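Local coordinates for regulatory protein RecX (Lactobacillus reuteri, PDB 3D5L) that probably modulates the activity of the RecA recombinase, as a member of the RecX family of regulatory proteins, at residues A[83-87]-A[88-92]. Sequence-based numbering, arbitrary orientation.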
ATOM      1  N   LYS A  83       3.586  -3.469  -6.348  1.00 12.70           N
ATOM      2  CA  LYS A  83       4.535  -4.540  -6.132  1.00 14.24           C
ATOM      3  C   LYS A  83       3.813  -5.886  -6.156  1.00 14.21           C
ATOM      4  O   LYS A  83       4.363  -6.894  -6.608  1.00 14.78           O
ATOM      5  CB  LYS A  83       5.234  -4.311  -4.792  1.00 18.34           C
ATOM      6  CG  LYS A  83       6.415  -5.210  -4.524  1.00 24.34           C
ATOM      7  CD  LYS A  83       7.261  -4.662  -3.379  1.00 28.24           C
ATOM      8  CE  LYS A  83       8.423  -5.599  -3.085  1.00 32.81           C
ATOM      9  NZ  LYS A  83       9.234  -5.857  -4.325  1.00 36.26           N
ATOM     10  N   LYS A  84       2.568  -5.888  -5.690  1.00 12.69           N
ATOM     11  CA  LYS A  84       1.754  -7.098  -5.649  1.00 12.09           C
ATOM     12  C   LYS A  84       1.249  -7.505  -7.033  1.00 10.43           C
ATOM     13  O   LYS A  84       1.210  -8.682  -7.362  1.00  6.61           O
ATOM     14  CB  LYS A  84       0.556  -6.883  -4.727  1.00 15.78           C
ATOM     15  CG  LYS A  84       0.267  -8.048  -3.804  1.00 18.02           C
ATOM     16  CD  LYS A  84      -0.411  -9.213  -4.474  1.00 13.20           C
ATOM     17  CE  LYS A  84      -0.490 -10.380  -3.481  1.00 15.95           C
ATOM     18  NZ  LYS A  84      -1.198 -11.578  -3.988  1.00 11.43           N
ATOM     19  N   LEU A  85       0.838  -6.525  -7.833  1.00 11.23           N
ATOM     20  CA  LEU A  85       0.343  -6.815  -9.168  1.00 11.49           C
ATOM     21  C   LEU A  85       1.498  -7.328  -9.996  1.00 13.24           C
ATOM     22  O   LEU A  85       1.329  -8.225 -10.823  1.00 11.40           O
ATOM     23  CB  LEU A  85      -0.253  -5.561  -9.800  1.00 11.74           C
ATOM     24  CG  LEU A  85      -1.603  -5.167  -9.197  1.00 12.17           C
ATOM     25  CD1 LEU A  85      -1.983  -3.771  -9.649  1.00  9.94           C
ATOM     26  CD2 LEU A  85      -2.659  -6.199  -9.596  1.00 12.52           C
ATOM     27  N   LYS A  86       2.673  -6.744  -9.772  1.00 14.18           N
ATOM     28  CA  LYS A  86       3.874  -7.169 -10.473  1.00 14.95           C
ATOM     29  C   LYS A  86       4.206  -8.600 -10.039  1.00 15.69           C
ATOM     30  O   LYS A  86       4.557  -9.441 -10.867  1.00 15.18           O
ATOM     31  CB  LYS A  86       5.046  -6.233 -10.149  1.00 16.61           C
ATOM     32  CG  LYS A  86       4.947  -4.849 -10.796  1.00 19.80           C
ATOM     33  CD  LYS A  86       6.211  -4.018 -10.569  1.00 22.37           C
ATOM     34  CE  LYS A  86       6.368  -2.922 -11.650  1.00 24.64           C
ATOM     35  NZ  LYS A  86       6.229  -1.517 -11.144  1.00 24.34           N
ATOM     36  N   GLU A  87       4.073  -8.879  -8.743  1.00 15.05           N
ATOM     37  CA  GLU A  87       4.359 -10.214  -8.216  1.00 15.22           C
ATOM     38  C   GLU A  87       3.548 -11.329  -8.896  1.00 14.84           C
ATOM     39  O   GLU A  87       4.081 -12.408  -9.165  1.00 15.76           O
ATOM     40  CB  GLU A  87       4.118 -10.248  -6.697  1.00 16.07           C
ATOM     41  CG  GLU A  87       4.437 -11.587  -6.030  1.00 16.28           C
ATOM     42  CD  GLU A  87       4.379 -11.525  -4.497  1.00 19.24           C
ATOM     43  OE1 GLU A  87       5.172 -10.762  -3.895  1.00 16.78           O
ATOM     44  OE2 GLU A  87       3.544 -12.250  -3.891  1.00 21.10           O
ATOM     45  N   ILE A  88       2.271 -11.090  -9.176  1.00 12.79           N
ATOM     46  CA  ILE A  88       1.468 -12.130  -9.822  1.00 14.27           C
ATOM     47  C   ILE A  88       1.403 -11.926 -11.336  1.00 15.33           C
ATOM     48  O   ILE A  88       0.439 -12.310 -12.000  1.00 14.97           O
ATOM     49  CB  ILE A  88       0.027 -12.205  -9.236  1.00 12.62           C
ATOM     50  CG1 ILE A  88      -0.746 -10.926  -9.541  1.00  9.97           C
ATOM     51  CG2 ILE A  88       0.101 -12.431  -7.733  1.00 11.02           C
ATOM     52  CD1 ILE A  88      -2.228 -11.004  -9.168  1.00 10.63           C
ATOM     53  N   ASP A  89       2.462 -11.311 -11.856  1.00 17.91           N
ATOM     54  CA  ASP A  89       2.627 -11.024 -13.271  1.00 19.73           C
ATOM     55  C   ASP A  89       1.387 -10.481 -13.981  1.00 21.24           C
ATOM     56  O   ASP A  89       0.858 -11.091 -14.910  1.00 21.69           O
ATOM     57  CB  ASP A  89       3.135 -12.271 -13.994  1.00 19.82           C
ATOM     58  CG  ASP A  89       3.644 -11.962 -15.388  1.00 21.64           C
ATOM     59  OD1 ASP A  89       4.464 -11.022 -15.538  1.00 18.58           O
ATOM     60  OD2 ASP A  89       3.225 -12.662 -16.334  1.00 23.85           O
ATOM     61  N   THR A  90       0.935  -9.315 -13.552  1.00 20.96           N
ATOM     62  CA  THR A  90      -0.226  -8.701 -14.164  1.00 21.12           C
ATOM     63  C   THR A  90       0.238  -7.891 -15.371  1.00 21.62           C
ATOM     64  O   THR A  90       1.273  -7.221 -15.314  1.00 20.40           O
ATOM     65  CB  THR A  90      -0.932  -7.770 -13.160  1.00 20.83           C
ATOM     66  OG1 THR A  90      -1.332  -8.530 -12.014  1.00 24.40           O
ATOM     67  CG2 THR A  90      -2.155  -7.130 -13.782  1.00 19.91           C
ATOM     68  N   PRO A  91      -0.502  -7.965 -16.494  1.00 22.42           N
ATOM     69  CA  PRO A  91      -0.087  -7.187 -17.664  1.00 22.10           C
ATOM     70  C   PRO A  91       0.114  -5.732 -17.229  1.00 24.70           C
ATOM     71  O   PRO A  91      -0.688  -5.187 -16.463  1.00 24.98           O
ATOM     72  CB  PRO A  91      -1.250  -7.379 -18.620  1.00 19.92           C
ATOM     73  CG  PRO A  91      -1.622  -8.815 -18.345  1.00 19.70           C
ATOM     74  CD  PRO A  91      -1.611  -8.875 -16.837  1.00 20.04           C
ATOM     75  N   GLU A  92       1.193  -5.116 -17.704  1.00 25.74           N
ATOM     76  CA  GLU A  92       1.532  -3.747 -17.327  1.00 26.43           C
ATOM     77  C   GLU A  92       0.489  -2.703 -17.711  1.00 26.07           C
ATOM     78  O   GLU A  92       0.454  -1.609 -17.137  1.00 24.84           O
ATOM     79  CB  GLU A  92       2.893  -3.379 -17.922  1.00 28.79           C
ATOM     80  CG  GLU A  92       3.510  -2.114 -17.350  1.00 33.38           C
ATOM     81  CD  GLU A  92       3.583  -2.123 -15.823  1.00 37.11           C
ATOM     82  OE1 GLU A  92       4.146  -3.083 -15.230  1.00 32.90           O
ATOM     83  OE2 GLU A  92       3.080  -1.150 -15.218  1.00 39.84           O
TER
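The flat carbonyl group of Leu85 takes two bonds from Thr90, both on the same face of its plane. Thr90 N donates to Leu85 O over 3.0 Å, with a C=O...N angle of 155°. Thr90 OG1 donates to the same Leu85 O at 2.9 Å, from further round the oxygen (118°). The hydroxyl reaches it because OG1 stands beside its own backbone N (chi1 -59°). The hydroxyl bond helps to hold the Thr90 side chain in this rotamer; the N-H bond holds the backbone. Leu85 CD2 also packs against Thr90 OG1 at 3.6 Å, while the leucine side chain, buried, touches Met67 of helix 48-71. The carbonyl of Lys86 is met above its plane, where Asp89 N donates to Lys86 O at 3.0 Å. Ile88 N still makes a helical bond to Lys84 O (3.2 Å). Ile88 CG1 lies 3.6 Å from Leu85 O, beside the last carbonyls of the helix. Lys86 NZ and Glu92 OE1 have opposite charges but remain 4.8 Å apart. The Thr90-Leu85 and Asp89-Lys86 backbone bonds, with Asp89 at C-prime and positive phi, make a Schellman motif. The motif ends helix 78-87 before helix 92-104 in RecX's first three-helix domain.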